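Local coordinates for 11S globulin (Wrightia tinctoria, PDB 5WXU), which probably serves as a seed storage protein and also binds the plant hormone auxin (indole-3-acetic acid), at residues 336-341 / 396-401; 313-318 / 455-460; 357-362 / 404-409; 353-358 / 383-388. All blocks are in the same frame, centred on the assembly; numbering follows the deposited sequence.

All four contacts belong to the second cupin barrel of the subunit. Along the chain the first segments come in the order 313-318, 336-341, then the overlapping 353-358 and 357-362; their partners follow as 383-388, 396-401, 404-409 and 455-460. Contacts 3 and 4, with centres about 7 Å apart, pair strand 354-359 with strands 402-409 and 385-388 of a six-stranded antiparallel sheet. Contacts 1 and 2, about 11 Å apart between centres, instead reach from that sheet to the other one. Contacts 2 and 4 lie farthest apart, about 17 Å between centres. Together they describe pairing within one sheet and packing between the two sheets of the barrel.

Contact 1: residues 336-341 / 396-401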
# COMPACT_ATOMS: atom_id res chain seq x y z
N GLU B 336 -25.10 -10.32 16.45
CA GLU B 336 -26.26 -9.47 16.66
C GLU B 336 -27.09 -10.10 17.75
O GLU B 336 -27.32 -11.32 17.78
CB GLU B 336 -27.11 -9.36 15.40
CG GLU B 336 -26.45 -8.78 14.18
CD GLU B 336 -27.41 -8.77 12.98
OE1 GLU B 336 -28.27 -9.65 12.92
OE2 GLU B 336 -27.29 -7.89 12.10
N TYR B 337 -27.49 -9.27 18.71
CA TYR B 337 -28.35 -9.68 19.83
C TYR B 337 -29.58 -8.78 19.79
O TYR B 337 -29.48 -7.58 19.91
CB TYR B 337 -27.60 -9.66 21.15
CG TYR B 337 -28.43 -10.21 22.24
CD1 TYR B 337 -28.60 -11.60 22.38
CD2 TYR B 337 -29.15 -9.37 23.06
CE1 TYR B 337 -29.46 -12.14 23.35
CE2 TYR B 337 -30.00 -9.87 24.04
CZ TYR B 337 -30.15 -11.25 24.19
OH TYR B 337 -30.97 -11.70 25.19
N LEU B 338 -30.74 -9.39 19.63
CA LEU B 338 -32.00 -8.70 19.66
C LEU B 338 -32.81 -9.11 20.86
O LEU B 338 -33.01 -10.28 21.12
CB LEU B 338 -32.81 -8.93 18.39
CG LEU B 338 -32.17 -8.40 17.11
CD1 LEU B 338 -32.98 -8.84 15.91
CD2 LEU B 338 -32.01 -6.89 17.15
N TYR B 339 -33.31 -8.08 21.55
CA TYR B 339 -34.32 -8.29 22.54
C TYR B 339 -35.63 -8.75 21.95
O TYR B 339 -35.92 -8.62 20.76
CB TYR B 339 -34.52 -7.04 23.38
CG TYR B 339 -33.33 -6.69 24.25
CD1 TYR B 339 -32.97 -7.52 25.31
CD2 TYR B 339 -32.60 -5.56 24.06
CE1 TYR B 339 -31.88 -7.22 26.11
CE2 TYR B 339 -31.50 -5.24 24.86
CZ TYR B 339 -31.13 -6.06 25.87
OH TYR B 339 -30.03 -5.72 26.64
N PRO B 340 -36.53 -9.25 22.84
CA PRO B 340 -37.73 -9.78 22.22
C PRO B 340 -38.49 -8.79 21.36
O PRO B 340 -38.66 -7.65 21.75
CB PRO B 340 -38.57 -10.25 23.44
CG PRO B 340 -37.57 -10.64 24.41
CD PRO B 340 -36.37 -9.68 24.23
N ASN B 341 -38.92 -9.21 20.18
CA ASN B 341 -39.63 -8.38 19.22
C ASN B 341 -38.86 -7.22 18.54
O ASN B 341 -39.45 -6.51 17.69
CB ASN B 341 -40.90 -7.80 19.82
CG ASN B 341 -41.75 -8.88 20.48
OD1 ASN B 341 -42.09 -8.77 21.67
ND2 ASN B 341 -42.06 -9.91 19.73
N LYS B 396 -35.16 -8.75 9.63
CA LYS B 396 -35.16 -9.71 10.72
C LYS B 396 -35.94 -9.08 11.88
O LYS B 396 -35.80 -7.88 12.17
CB LYS B 396 -33.71 -10.06 11.22
CG LYS B 396 -32.66 -10.39 10.14
CD LYS B 396 -31.28 -10.86 10.73
CE LYS B 396 -30.07 -10.05 10.24
NZ LYS B 396 -29.00 -10.92 9.62
N GLN B 397 -36.74 -9.91 12.56
CA GLN B 397 -37.39 -9.52 13.82
C GLN B 397 -37.29 -10.68 14.78
O GLN B 397 -37.62 -11.83 14.41
CB GLN B 397 -38.85 -9.22 13.63
CG GLN B 397 -39.54 -8.78 14.93
CD GLN B 397 -40.87 -8.15 14.71
OE1 GLN B 397 -41.59 -8.48 13.75
NE2 GLN B 397 -41.25 -7.26 15.62
N ALA B 398 -36.90 -10.38 15.99
CA ALA B 398 -36.76 -11.43 17.02
C ALA B 398 -38.14 -11.83 17.48
O ALA B 398 -39.09 -11.02 17.49
CB ALA B 398 -36.00 -10.95 18.22
N GLY B 399 -38.25 -13.07 17.89
CA GLY B 399 -39.47 -13.53 18.54
C GLY B 399 -39.44 -13.22 20.01
O GLY B 399 -38.58 -12.50 20.53
N PRO B 400 -40.41 -13.80 20.76
CA PRO B 400 -40.58 -13.55 22.18
C PRO B 400 -39.42 -13.93 23.13
O PRO B 400 -39.40 -13.45 24.25
CB PRO B 400 -41.89 -14.32 22.51
CG PRO B 400 -42.02 -15.32 21.45
CD PRO B 400 -41.27 -14.90 20.24
N GLN B 401 -38.45 -14.71 22.68
CA GLN B 401 -37.30 -15.12 23.51
C GLN B 401 -36.04 -14.34 23.07
O GLN B 401 -34.95 -14.60 23.60
CB GLN B 401 -37.01 -16.64 23.45
CG GLN B 401 -37.93 -17.51 24.34
CD GLN B 401 -39.35 -17.46 23.82
OE1 GLN B 401 -39.59 -17.73 22.61
NE2 GLN B 401 -40.31 -17.05 24.70
O HOH W 1 -41.77 -11.03 17.50
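Gln397 sets CG anti to its backbone N (chi1 -179°) and runs on extended, which carries its amide across to the backbone of Asn341. There NE2 gives a nearly straight hydrogen bond to Asn341 O (2.8 Å, 176° at the hydrogen); the acceptor lies in the amide plane of Gln397, while NE2 sits above the carbonyl plane of Asn341. Asn341 turns with a positive phi (67°), and its backbone N meets two carbonyls weakly, Ala398 O at 3.2 Å and Gly399 O at 3.3 Å. Asn341 ND2 donates to a water 2.5 Å away, and that water donates in turn to Ala398 O at 2.7 Å, so this carbonyl is gripped twice. Pro340 CG touches Pro400 O (3.4 Å). Deeper in, Leu338 CB packs on the Ala398 methyl CB at 3.8 Å. At the far end the extended Glu336 and the bent Lys396 cross at about a right angle, and OE1 of Glu336 and NZ of Lys396 form a long salt bridge of 3.6 Å. The contact bridges the two sheets of the cupin barrel: strand 332-338 lies between 313-318 and 402-409 in one, strand 393-399 between 343-349 and 361-368 in the other, and Leu338 and Glu336 also touch Ile344 of strand 343-349.

Contact 2: residues 313-318 / 455-460; sequences GTVSTL and ITVLDP. Unlike the reference sequence in segment 455-460: Asp459 (reference Gly).
Gly313 opens the strand with a positive phi (143°), a conformation that by itself calls for glycine, and it brings bare backbone up to Val457: Val457 CG1 lies 3.4 Å from Gly313 N. Val457 holds CG1 anti to its own backbone N; CG1 comes nearest the glycine, and CG2, beside the backbone N, reaches toward Val315. Thr314 points away from segment 455-460; its OG1 is hydrogen-bonded to Glu273 of a second subunit, and it is the backbone of Thr314, at C, that comes within 4.3 Å of Val457 CG2. Val315 turns back toward the partner and carries the apolar contact through a single methyl, CG2. That methyl meets Val457 CG2 at 3.9 Å, the two valines sliding past each other in opposite directions, and it meets Thr456 CG2 at 4.0 Å, where the side chains cross at about a right angle. Thr456 is the middle residue of a classic gamma turn, with phi 64° and psi -55°, closed by a hydrogen bond from Val457 N to Ile455 O (2.8 Å); the turn delivers Val457 to its position. Val315 and Val457 both also touch Ile344 of strand 343-349. Methyl packing of this kind, without a hydrogen bond between the segments, joins strand 313-318 of one sheet to strand 457-458 of the other and is characteristic of the interior of a cupin beta-barrel, here at a border of the subunit where the Thr456 side chain lies about 10 Å from a bound indole-3-acetic acid.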
# COMPACT_ATOMS: atom_id res chain seq x y z
N GLY B 313 -31.31 -3.90 21.26
CA GLY B 313 -30.18 -4.86 21.32
C GLY B 313 -28.88 -4.24 20.77
O GLY B 313 -28.70 -3.00 20.81
N THR B 314 -27.99 -5.14 20.35
CA THR B 314 -26.60 -4.79 19.95
C THR B 314 -26.19 -5.44 18.65
O THR B 314 -26.59 -6.53 18.30
CB THR B 314 -25.57 -5.23 21.02
OG1 THR B 314 -25.66 -6.64 21.33
CG2 THR B 314 -25.77 -4.51 22.29
N VAL B 315 -25.30 -4.71 17.99
CA VAL B 315 -24.42 -5.25 16.94
C VAL B 315 -22.97 -5.12 17.36
O VAL B 315 -22.50 -4.02 17.75
CB VAL B 315 -24.67 -4.55 15.58
CG1 VAL B 315 -23.84 -5.24 14.50
CG2 VAL B 315 -26.09 -4.72 15.18
N SER B 316 -22.20 -6.23 17.22
CA SER B 316 -20.77 -6.24 17.59
C SER B 316 -20.06 -6.74 16.33
O SER B 316 -20.23 -7.89 15.88
CB SER B 316 -20.47 -7.07 18.81
OG SER B 316 -21.31 -6.65 19.85
N THR B 317 -19.39 -5.78 15.67
CA THR B 317 -18.75 -6.01 14.34
C THR B 317 -17.27 -6.44 14.48
O THR B 317 -16.59 -6.14 15.46
CB THR B 317 -18.67 -4.72 13.53
OG1 THR B 317 -17.70 -3.83 14.16
CG2 THR B 317 -20.01 -4.13 13.30
N LEU B 318 -16.82 -7.25 13.52
CA LEU B 318 -15.47 -7.75 13.61
C LEU B 318 -14.91 -7.63 12.18
O LEU B 318 -15.27 -8.42 11.28
CB LEU B 318 -15.37 -9.18 14.08
CG LEU B 318 -13.97 -9.77 14.24
CD1 LEU B 318 -13.26 -8.97 15.31
CD2 LEU B 318 -14.05 -11.24 14.59
N ILE B 455 -30.42 4.10 14.63
CA ILE B 455 -29.49 3.52 13.63
C ILE B 455 -29.45 2.04 13.86
O ILE B 455 -29.08 1.59 14.97
CB ILE B 455 -28.06 4.10 13.78
CG1 ILE B 455 -28.08 5.58 13.39
CG2 ILE B 455 -27.09 3.35 12.92
CD1 ILE B 455 -26.74 6.36 13.56
N THR B 456 -29.77 1.30 12.79
CA THR B 456 -29.62 -0.16 12.68
C THR B 456 -30.45 -1.06 13.59
O THR B 456 -31.13 -1.99 13.08
CB THR B 456 -28.12 -0.54 12.79
OG1 THR B 456 -27.42 0.10 11.71
CG2 THR B 456 -27.88 -2.04 12.77
N VAL B 457 -30.36 -0.85 14.91
CA VAL B 457 -31.12 -1.66 15.88
C VAL B 457 -32.40 -0.95 16.24
O VAL B 457 -32.33 0.14 16.73
CB VAL B 457 -30.30 -2.04 17.15
CG1 VAL B 457 -31.14 -2.94 18.05
CG2 VAL B 457 -29.07 -2.82 16.72
N LEU B 458 -33.55 -1.57 15.93
CA LEU B 458 -34.84 -0.97 16.17
C LEU B 458 -35.42 -1.41 17.49
O LEU B 458 -35.52 -2.58 17.77
CB LEU B 458 -35.83 -1.25 15.05
CG LEU B 458 -35.38 -0.81 13.67
CD1 LEU B 458 -36.27 -1.21 12.55
CD2 LEU B 458 -35.12 0.73 13.65
N ASP B 459 -35.90 -0.41 18.22
CA ASP B 459 -36.63 -0.56 19.49
C ASP B 459 -37.99 -1.22 19.15
O ASP B 459 -38.67 -0.78 18.21
CB ASP B 459 -36.81 0.87 20.02
CG ASP B 459 -37.03 0.95 21.49
OD1 ASP B 459 -37.81 0.14 22.07
OD2 ASP B 459 -36.46 1.92 22.08
N PRO B 460 -38.39 -2.28 19.85
CA PRO B 460 -39.76 -2.76 19.56
C PRO B 460 -40.80 -1.70 20.01
O PRO B 460 -41.82 -1.62 19.39
CB PRO B 460 -39.86 -4.06 20.35
CG PRO B 460 -38.76 -4.00 21.37
CD PRO B 460 -37.76 -2.98 20.97

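Contact 3: residues 357-362 / 404-409; sequences YVTRGS and ELYTVK
A classic beta bulge interrupts the antiparallel pairing at the corner where the chain leaves one sheet of the cupin barrel for the other. Thr359 and Arg360 both face Glu404 and share its carbonyl: Thr359 N binds Glu404 O at 3.0 Å, and Arg360 N adds a weak bond to Glu404 O at 3.4 Å. Glu404 N donates to Arg360 O (2.9 Å) on one side of the bulge; on the other, Tyr357 and Tyr406 form the regular two-bond pair. The Glu404 side chain, extended with CG anti to the backbone N, brings its carboxylate over the same two residues. Thr359 holds OG1 in the crowded position between backbone N and carbonyl carbon (chi1 44°) and donates to Glu404 OE1 at 2.6 Å, from above the carboxylate plane. OE1 also takes a weak bond from Arg360 NE, while NH2 of Arg360 meets OE2 of Glu404 at 2.8 Å. Guanidinium and carboxylate planes stand 89° apart. OE2 has a second charged partner in Arg335, and the two arginines would favour an ionised Glu404. Thr359 CG2 touches Tyr406 CD1 (3.6 Å). On the opposite face Val358 CG2 and Leu405 CD2 pack side by side at 3.5 Å. Strand 402-409 runs between strands 354-359 and 332-338; the face with Thr359 and Tyr406 packs on strand 102-108, while Val358 and Leu405 touch Phe386 of strand 385-388.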
# COMPACT_ATOMS: atom_id res chain seq x y z
N TYR B 357 -25.57 -17.84 11.61
CA TYR B 357 -25.88 -19.01 12.45
C TYR B 357 -26.63 -18.53 13.65
O TYR B 357 -26.19 -17.65 14.32
CB TYR B 357 -24.59 -19.64 12.88
CG TYR B 357 -24.79 -20.89 13.68
CD1 TYR B 357 -25.27 -22.04 13.05
CD2 TYR B 357 -24.53 -20.93 15.02
CE1 TYR B 357 -25.54 -23.18 13.81
CE2 TYR B 357 -24.70 -22.09 15.76
CZ TYR B 357 -25.21 -23.22 15.13
OH TYR B 357 -25.46 -24.37 15.90
N VAL B 358 -27.77 -19.13 13.96
CA VAL B 358 -28.57 -18.72 15.09
C VAL B 358 -28.14 -19.48 16.34
O VAL B 358 -28.29 -20.71 16.41
CB VAL B 358 -30.04 -18.99 14.83
CG1 VAL B 358 -30.91 -18.40 15.94
CG2 VAL B 358 -30.51 -18.42 13.53
N THR B 359 -27.57 -18.79 17.30
CA THR B 359 -27.08 -19.40 18.50
C THR B 359 -28.09 -19.45 19.60
O THR B 359 -27.94 -20.31 20.49
CB THR B 359 -25.82 -18.74 19.01
OG1 THR B 359 -25.98 -17.32 18.95
CG2 THR B 359 -24.67 -19.16 18.10
N ARG B 360 -29.08 -18.56 19.56
CA ARG B 360 -30.06 -18.43 20.67
C ARG B 360 -31.32 -17.90 20.13
O ARG B 360 -31.35 -16.97 19.30
CB ARG B 360 -29.61 -17.49 21.77
CG ARG B 360 -28.43 -17.91 22.58
CD ARG B 360 -28.28 -17.11 23.89
NE ARG B 360 -27.08 -16.25 23.89
CZ ARG B 360 -26.88 -15.19 24.69
NH1 ARG B 360 -27.79 -14.82 25.61
NH2 ARG B 360 -25.73 -14.48 24.58
N GLY B 361 -32.44 -18.41 20.61
CA GLY B 361 -33.66 -17.72 20.26
C GLY B 361 -34.27 -18.05 18.94
O GLY B 361 -33.99 -19.10 18.35
N SER B 362 -35.05 -17.12 18.40
CA SER B 362 -35.78 -17.34 17.19
C SER B 362 -36.27 -16.00 16.67
O SER B 362 -36.21 -15.00 17.35
CB SER B 362 -37.00 -18.27 17.40
OG SER B 362 -37.91 -17.65 18.29
N GLU B 404 -30.24 -14.32 18.94
CA GLU B 404 -28.79 -14.09 18.86
C GLU B 404 -28.30 -14.81 17.60
O GLU B 404 -28.61 -15.98 17.34
CB GLU B 404 -28.01 -14.61 20.05
CG GLU B 404 -26.51 -14.20 19.96
CD GLU B 404 -25.72 -14.83 21.07
OE1 GLU B 404 -25.86 -16.05 21.24
OE2 GLU B 404 -25.08 -14.13 21.87
N LEU B 405 -27.51 -14.09 16.80
CA LEU B 405 -26.93 -14.61 15.57
C LEU B 405 -25.44 -14.22 15.55
O LEU B 405 -25.06 -13.13 16.00
CB LEU B 405 -27.54 -13.84 14.36
CG LEU B 405 -28.99 -13.64 14.05
CD1 LEU B 405 -29.15 -12.83 12.78
CD2 LEU B 405 -29.67 -15.01 13.86
N TYR B 406 -24.63 -15.07 14.95
CA TYR B 406 -23.27 -14.76 14.47
C TYR B 406 -23.28 -14.87 12.94
O TYR B 406 -23.81 -15.84 12.38
CB TYR B 406 -22.23 -15.67 15.02
CG TYR B 406 -21.95 -15.55 16.50
CD1 TYR B 406 -22.83 -16.12 17.48
CD2 TYR B 406 -20.81 -14.90 16.96
CE1 TYR B 406 -22.55 -16.00 18.81
CE2 TYR B 406 -20.54 -14.81 18.32
CZ TYR B 406 -21.40 -15.37 19.23
OH TYR B 406 -21.16 -15.30 20.57
N THR B 407 -22.68 -13.89 12.28
CA THR B 407 -22.67 -13.80 10.82
C THR B 407 -21.27 -13.65 10.34
O THR B 407 -20.48 -12.95 10.96
CB THR B 407 -23.52 -12.64 10.35
OG1 THR B 407 -24.87 -12.86 10.84
CG2 THR B 407 -23.60 -12.55 8.94
N VAL B 408 -20.97 -14.41 9.31
CA VAL B 408 -19.66 -14.33 8.58
C VAL B 408 -19.98 -13.68 7.29
O VAL B 408 -20.94 -14.06 6.59
CB VAL B 408 -19.10 -15.73 8.36
CG1 VAL B 408 -17.87 -15.66 7.41
CG2 VAL B 408 -18.73 -16.29 9.70
N LYS B 409 -19.13 -12.72 6.85
CA LYS B 409 -19.40 -12.04 5.57
C LYS B 409 -18.18 -12.14 4.70
O LYS B 409 -17.04 -12.13 5.22
CB LYS B 409 -19.80 -10.59 5.74
CG LYS B 409 -21.14 -10.41 6.45
CD LYS B 409 -21.58 -8.98 6.50
CE LYS B 409 -22.83 -8.91 7.38
NZ LYS B 409 -23.56 -7.64 7.12

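Contact 4: residues 353-358 / 383-388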
# COMPACT_ATOMS: atom_id res chain seq x y z
N HIS B 353 -21.51 -11.62 0.58
CA HIS B 353 -22.56 -12.55 1.06
C HIS B 353 -22.53 -12.66 2.57
O HIS B 353 -21.47 -12.47 3.24
CB HIS B 353 -22.39 -13.91 0.50
CG HIS B 353 -22.24 -13.93 -0.95
ND1 HIS B 353 -23.13 -13.32 -1.80
CD2 HIS B 353 -21.28 -14.50 -1.72
CE1 HIS B 353 -22.74 -13.55 -3.04
NE2 HIS B 353 -21.60 -14.24 -3.01
N SER B 354 -23.71 -12.93 3.17
CA SER B 354 -23.76 -13.14 4.62
C SER B 354 -24.18 -14.56 4.91
O SER B 354 -25.10 -15.10 4.28
CB SER B 354 -24.65 -12.12 5.38
OG SER B 354 -25.99 -12.20 4.95
N ILE B 355 -23.46 -15.17 5.83
CA ILE B 355 -23.75 -16.53 6.30
C ILE B 355 -23.99 -16.41 7.82
O ILE B 355 -23.06 -16.16 8.62
CB ILE B 355 -22.56 -17.46 6.03
CG1 ILE B 355 -22.19 -17.47 4.57
CG2 ILE B 355 -22.84 -18.86 6.55
CD1 ILE B 355 -21.14 -16.46 4.15
N SER B 356 -25.26 -16.62 8.23
CA SER B 356 -25.68 -16.44 9.65
C SER B 356 -25.98 -17.75 10.35
O SER B 356 -26.49 -18.66 9.73
CB SER B 356 -26.90 -15.60 9.75
OG SER B 356 -26.69 -14.27 9.27
N TYR B 357 -25.57 -17.84 11.61
CA TYR B 357 -25.88 -19.01 12.45
C TYR B 357 -26.63 -18.53 13.65
O TYR B 357 -26.19 -17.65 14.32
CB TYR B 357 -24.59 -19.64 12.88
CG TYR B 357 -24.79 -20.89 13.68
CD1 TYR B 357 -25.27 -22.04 13.05
CD2 TYR B 357 -24.53 -20.93 15.02
CE1 TYR B 357 -25.54 -23.18 13.81
CE2 TYR B 357 -24.70 -22.09 15.76
CZ TYR B 357 -25.21 -23.22 15.13
OH TYR B 357 -25.46 -24.37 15.90
N VAL B 358 -27.77 -19.13 13.96
CA VAL B 358 -28.57 -18.72 15.09
C VAL B 358 -28.14 -19.48 16.34
O VAL B 358 -28.29 -20.71 16.41
CB VAL B 358 -30.04 -18.99 14.83
CG1 VAL B 358 -30.91 -18.40 15.94
CG2 VAL B 358 -30.51 -18.42 13.53
N GLY B 383 -29.66 -23.22 15.99
CA GLY B 383 -29.01 -24.29 15.26
C GLY B 383 -29.10 -24.21 13.77
O GLY B 383 -28.46 -25.00 13.10
N GLN B 384 -29.85 -23.27 13.21
CA GLN B 384 -29.97 -23.10 11.81
C GLN B 384 -28.91 -22.11 11.27
O GLN B 384 -28.58 -21.14 11.94
CB GLN B 384 -31.36 -22.66 11.37
CG GLN B 384 -32.48 -23.67 11.75
CD GLN B 384 -33.84 -23.20 11.31
OE1 GLN B 384 -34.15 -22.04 11.44
NE2 GLN B 384 -34.63 -24.08 10.68
N LEU B 385 -28.48 -22.40 10.04
CA LEU B 385 -27.69 -21.52 9.20
C LEU B 385 -28.55 -20.88 8.12
O LEU B 385 -29.40 -21.55 7.53
CB LEU B 385 -26.61 -22.36 8.52
CG LEU B 385 -25.36 -21.69 7.93
CD1 LEU B 385 -24.40 -21.30 9.07
CD2 LEU B 385 -24.65 -22.56 6.89
N PHE B 386 -28.29 -19.62 7.77
CA PHE B 386 -28.97 -18.98 6.60
C PHE B 386 -28.05 -18.06 5.83
O PHE B 386 -27.16 -17.37 6.45
CB PHE B 386 -30.33 -18.27 6.92
CG PHE B 386 -30.30 -17.18 7.94
CD1 PHE B 386 -30.14 -15.86 7.55
CD2 PHE B 386 -30.51 -17.43 9.28
CE1 PHE B 386 -30.15 -14.83 8.45
CE2 PHE B 386 -30.48 -16.41 10.20
CZ PHE B 386 -30.35 -15.08 9.78
N ILE B 387 -28.18 -18.15 4.51
CA ILE B 387 -27.32 -17.42 3.57
C ILE B 387 -28.15 -16.33 2.92
O ILE B 387 -29.22 -16.59 2.44
CB ILE B 387 -26.72 -18.37 2.49
CG1 ILE B 387 -25.58 -19.23 3.03
CG2 ILE B 387 -26.05 -17.57 1.39
CD1 ILE B 387 -25.81 -19.89 4.29
N ILE B 388 -27.68 -15.09 2.97
CA ILE B 388 -28.24 -13.98 2.26
C ILE B 388 -27.20 -13.49 1.23
O ILE B 388 -26.20 -12.88 1.65
CB ILE B 388 -28.68 -12.84 3.14
CG1 ILE B 388 -29.74 -13.33 4.12
CG2 ILE B 388 -29.35 -11.78 2.30
CD1 ILE B 388 -29.86 -12.51 5.33
O HOH W 2 -27.04 -14.25 6.49
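Backbone hydrogen bonds tie strands 354-358 and 385-388 as antiparallel neighbours. Ser354 with Ile388 and Ser356 with Phe386 are hydrogen-bonded pairs, each linked in both directions; the bond from Ser356 N to Phe386 O is short and straight (2.7 Å, 177°). Beyond them Val358 N reaches Gln384 O, and Gly383 N closes the ladder on Val358 O at 2.9 Å. Between these lie the non-hydrogen-bonded pairs Ile355 with Ile387 and Tyr357 with Leu385. A water adds to the polar links: it lies 2.8 Å from Ser354 OG and 2.8 Å from Ser356 OG, and donates to Phe386 O at 3.1 Å. Ser356 OG has its stronger tie to Thr407 OG1 of the next strand. This pairing forms one border of the six-stranded sheet of the cupin barrel, strand 385-388 being outermost within the chain. The aromatic contact is a CH-pi interaction: Phe386 holds CG in the crowded position (chi1 58°), which swings its ring across the strand so that Ser356 CB sits over one face, 3.6 Å from the centroid of the Phe386 ring. Val358 CG2 meets the same ring at its edge. Apolar packing covers the other face, where Ile355 CG2 touches Leu385 CD1 (3.8 Å) and Ile387 CD1, the side chains lying side by side and pointing the same way. The Tyr357 ring runs past Gly383, with Tyr357 OH 3.6 Å from Gly383 CA, and Arg84 NH1 bonds to both Tyr357 OH and Gly383 O. At the opposite end His353 NE2 binds Gln192 O of a third subunit.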